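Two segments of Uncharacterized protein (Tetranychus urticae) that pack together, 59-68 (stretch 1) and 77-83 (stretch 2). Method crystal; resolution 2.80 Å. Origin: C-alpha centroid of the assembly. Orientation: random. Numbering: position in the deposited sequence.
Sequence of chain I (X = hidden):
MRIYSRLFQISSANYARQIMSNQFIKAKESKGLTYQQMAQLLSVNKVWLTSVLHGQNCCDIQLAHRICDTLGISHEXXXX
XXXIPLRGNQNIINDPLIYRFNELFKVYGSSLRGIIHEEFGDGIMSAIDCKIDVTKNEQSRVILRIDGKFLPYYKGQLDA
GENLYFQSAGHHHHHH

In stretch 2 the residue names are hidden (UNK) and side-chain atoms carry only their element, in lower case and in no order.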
# COMPACT_ATOMS: atom_id res chain seq x y z
N CYS I 59 -8.45 25.12 22.73
CA CYS I 59 -8.09 26.16 23.71
C CYS I 59 -8.92 26.03 24.95
O CYS I 59 -9.82 25.22 24.99
CB CYS I 59 -8.27 27.55 23.08
SG CYS I 59 -9.93 27.85 22.47
N ASP I 60 -8.60 26.82 25.97
CA ASP I 60 -9.43 26.94 27.18
C ASP I 60 -10.70 27.77 26.89
O ASP I 60 -10.81 28.44 25.85
CB ASP I 60 -8.64 27.48 28.38
CG ASP I 60 -8.06 28.89 28.17
OD1 ASP I 60 -8.62 29.72 27.43
OD2 ASP I 60 -6.97 29.17 28.74
N ILE I 61 -11.66 27.72 27.81
CA ILE I 61 -13.01 28.30 27.57
C ILE I 61 -12.97 29.82 27.48
O ILE I 61 -13.68 30.39 26.67
CB ILE I 61 -14.09 27.91 28.62
CG1 ILE I 61 -14.00 26.41 29.00
CG2 ILE I 61 -15.48 28.18 28.02
CD1 ILE I 61 -15.00 25.90 30.06
N GLN I 62 -12.12 30.46 28.29
CA GLN I 62 -12.02 31.90 28.24
C GLN I 62 -11.49 32.42 26.89
O GLN I 62 -12.03 33.38 26.34
CB GLN I 62 -11.29 32.44 29.45
CG GLN I 62 -9.77 32.55 29.32
CD GLN I 62 -9.13 33.12 30.59
OE1 GLN I 62 -9.77 33.88 31.33
NE2 GLN I 62 -7.88 32.72 30.87
N LEU I 63 -10.49 31.78 26.30
CA LEU I 63 -10.10 32.15 24.95
C LEU I 63 -11.19 31.83 23.94
O LEU I 63 -11.42 32.57 22.98
CB LEU I 63 -8.79 31.46 24.53
CG LEU I 63 -8.15 32.06 23.26
CD1 LEU I 63 -7.48 33.36 23.58
CD2 LEU I 63 -7.17 31.10 22.62
N ALA I 64 -11.83 30.69 24.11
CA ALA I 64 -12.92 30.30 23.21
C ALA I 64 -13.99 31.39 23.13
O ALA I 64 -14.45 31.71 22.03
CB ALA I 64 -13.51 28.97 23.62
N HIS I 65 -14.40 31.92 24.29
CA HIS I 65 -15.41 33.01 24.31
C HIS I 65 -14.91 34.22 23.54
O HIS I 65 -15.61 34.77 22.71
CB HIS I 65 -15.81 33.44 25.73
CG HIS I 65 -16.72 32.48 26.44
ND1 HIS I 65 -17.87 31.98 25.87
CD2 HIS I 65 -16.68 32.00 27.70
CE1 HIS I 65 -18.48 31.18 26.73
NE2 HIS I 65 -17.78 31.18 27.85
N ARG I 66 -13.68 34.58 23.78
CA ARG I 66 -13.05 35.69 23.07
C ARG I 66 -12.94 35.50 21.56
O ARG I 66 -13.13 36.45 20.81
CB ARG I 66 -11.65 35.96 23.63
CG ARG I 66 -11.64 37.00 24.69
CD ARG I 66 -10.28 37.31 25.03
NE ARG I 66 -9.72 38.42 24.30
CZ ARG I 66 -8.45 38.76 24.41
NH1 ARG I 66 -7.98 39.77 23.69
NH2 ARG I 66 -7.64 38.11 25.28
N ILE I 67 -12.61 34.29 21.12
CA ILE I 67 -12.62 33.98 19.68
C ILE I 67 -14.02 34.23 19.12
O ILE I 67 -14.18 34.84 18.08
CB ILE I 67 -12.15 32.52 19.41
CG1 ILE I 67 -10.66 32.41 19.63
CG2 ILE I 67 -12.47 32.08 17.99
CD1 ILE I 67 -10.14 31.00 19.82
N CYS I 68 -15.03 33.73 19.81
CA CYS I 68 -16.38 33.92 19.35
C CYS I 68 -16.76 35.39 19.16
O CYS I 68 -17.48 35.73 18.26
CB CYS I 68 -17.35 33.19 20.29
SG CYS I 68 -17.17 31.39 20.25
N UNK I 77 -21.25 28.44 20.59
CA UNK I 77 -20.21 27.63 19.85
C UNK I 77 -18.85 27.48 20.50
O UNK I 77 -18.03 26.69 20.04
c UNK I 77 -23.25 29.31 16.77
c UNK I 77 -20.01 28.13 18.40
c UNK I 77 -21.37 28.13 17.71
c UNK I 77 -23.96 28.10 16.65
c UNK I 77 -21.98 29.32 17.31
o UNK I 77 -25.22 28.07 16.10
c UNK I 77 -23.41 26.91 17.10
c UNK I 77 -22.13 26.94 17.62
N UNK I 78 -18.60 28.22 21.58
CA UNK I 78 -17.31 28.14 22.27
C UNK I 78 -16.93 26.72 22.71
O UNK I 78 -15.77 26.38 22.70
c UNK I 78 -17.30 29.08 23.46
N UNK I 79 -17.91 25.89 23.07
CA UNK I 79 -17.65 24.49 23.40
C UNK I 79 -16.82 23.70 22.40
O UNK I 79 -15.99 22.88 22.82
c UNK I 79 -18.98 23.71 23.61
c UNK I 79 -19.29 23.49 25.09
o UNK I 79 -18.41 23.56 25.95
n UNK I 79 -20.56 23.19 25.39
N UNK I 80 -17.09 23.86 21.11
CA UNK I 80 -16.40 23.08 20.07
C UNK I 80 -14.90 23.36 20.02
O UNK I 80 -14.11 22.46 19.74
o UNK I 80 -20.20 24.02 17.41
c UNK I 80 -17.00 23.37 18.69
c UNK I 80 -18.41 22.83 18.47
c UNK I 80 -19.08 23.49 17.27
o UNK I 80 -18.44 23.52 16.18
N UNK I 81 -14.53 24.60 20.30
CA UNK I 81 -13.13 25.00 20.38
C UNK I 81 -12.39 24.45 21.59
O UNK I 81 -11.17 24.45 21.62
c UNK I 81 -13.52 28.76 19.40
c UNK I 81 -13.04 26.50 20.39
c UNK I 81 -12.89 26.89 17.88
c UNK I 81 -13.61 27.25 19.16
N UNK I 82 -13.13 23.94 22.57
CA UNK I 82 -12.56 23.42 23.80
C UNK I 82 -12.32 21.90 23.76
O UNK I 82 -11.55 21.38 24.56
c UNK I 82 -13.52 23.80 24.94
o UNK I 82 -13.56 25.22 25.02
c UNK I 82 -13.08 23.27 26.31
N UNK I 83 -13.05 21.18 22.90
CA UNK I 83 -12.97 19.72 22.83
C UNK I 83 -11.62 19.32 22.30
O UNK I 83 -11.14 19.92 21.32
c UNK I 83 -14.02 19.17 21.91
o UNK I 83 -15.31 19.46 22.40

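Position 77 carries one carbon leading to a ring of six carbons, with a single oxygen on the far carbon. A six-carbon ring bearing one oxygen is a phenol, so this is Tyr-77. Its ring leads away from stretch 1, and what meets the other segment is backbone: its C lies 4.3 Å from Cys-68 SG. The contact therefore asks little of the aromatic group itself.

Position 78 has one side-chain carbon and nothing beyond it. That carbon, CB, points toward stretch 1 and lies 3.8 Å from Ala-64 CB, 4.0 Å from Cys-68 SG and 3.8 Å from His-65 ND1, the imidazole approaching obliquely. A lone methyl is alanine, Ala-78. Small meets small here: the CA atoms of Ala-64 and Ala-78 are 5.0 Å apart, and Ala-64 CB comes within 3.6 Å of the backbone O of Ala-78.

Position 79 shows two carbons, the second carrying one oxygen and one nitrogen. Its CB points away, and although the end comes nearer, it makes no contact with stretch 1. The carboxamide on a two-carbon chain makes it Asn-79.

Position 80 has three carbons in a row, the third bearing two oxygens: a carboxylate at the end of a longer chain. It points away and touches nothing on stretch 1, as suits an exposed charge. This is Glu-80.

Position 81 has four carbons, forked at the second. Its CB points toward stretch 1, lying 4.1 Å from Ala-64 CB and 4.0 Å from Cys-59 SG, and one tip of the fork reaches Ile-67. All carbon and branched beyond CB, it is Leu-81, in the m, t rotamer, with CD1 3.8 Å from Ile-67 CG2. Of the seven positions it has the largest area covered by stretch 1.

Position 82 branches at CB into one oxygen and one carbon. The oxygen lies 4.0 Å from both Ala-64 CB and Ile-61 CA. This branching identifies Thr-82. Its OG1 makes a weak hydrogen bond at 3.4 Å to the backbone O of Ala-78, so the hydroxyl has a polar partner within its own segment while it sits beside the other.

Position 83 has one carbon followed by one oxygen, pointing away and out of contact. It is Ser-83.

The contact works by combining a close alanine pair with a backbone tie. Ala-78 and Leu-81, three residues apart, turn the same way and pack against Ala-64, with Cys-68 beside the first and Ile-67 beside the second. At the other end, Cys-59 N donates to Leu-81 O at 3.0 Å and 165°, while Thr-82 CA offers a CA-H contact to Cys-59 O at 3.5 Å. Just beyond this tie, Asp-60 caps its helix by accepting from Leu-63 N at OD1, 3.0 Å away. The helix axes cross at 132° with a closest approach of 8.5 Å. The rule is economical: small residues where backbones come close, leucine where there is depth to fill, with Asn-79, Glu-80 and Ser-83 turned away, while the Thr-82 hydroxyl sits at the contact and is weakly bonded to Ala-78 O.

Stretch 2 (77-83) YANELTS
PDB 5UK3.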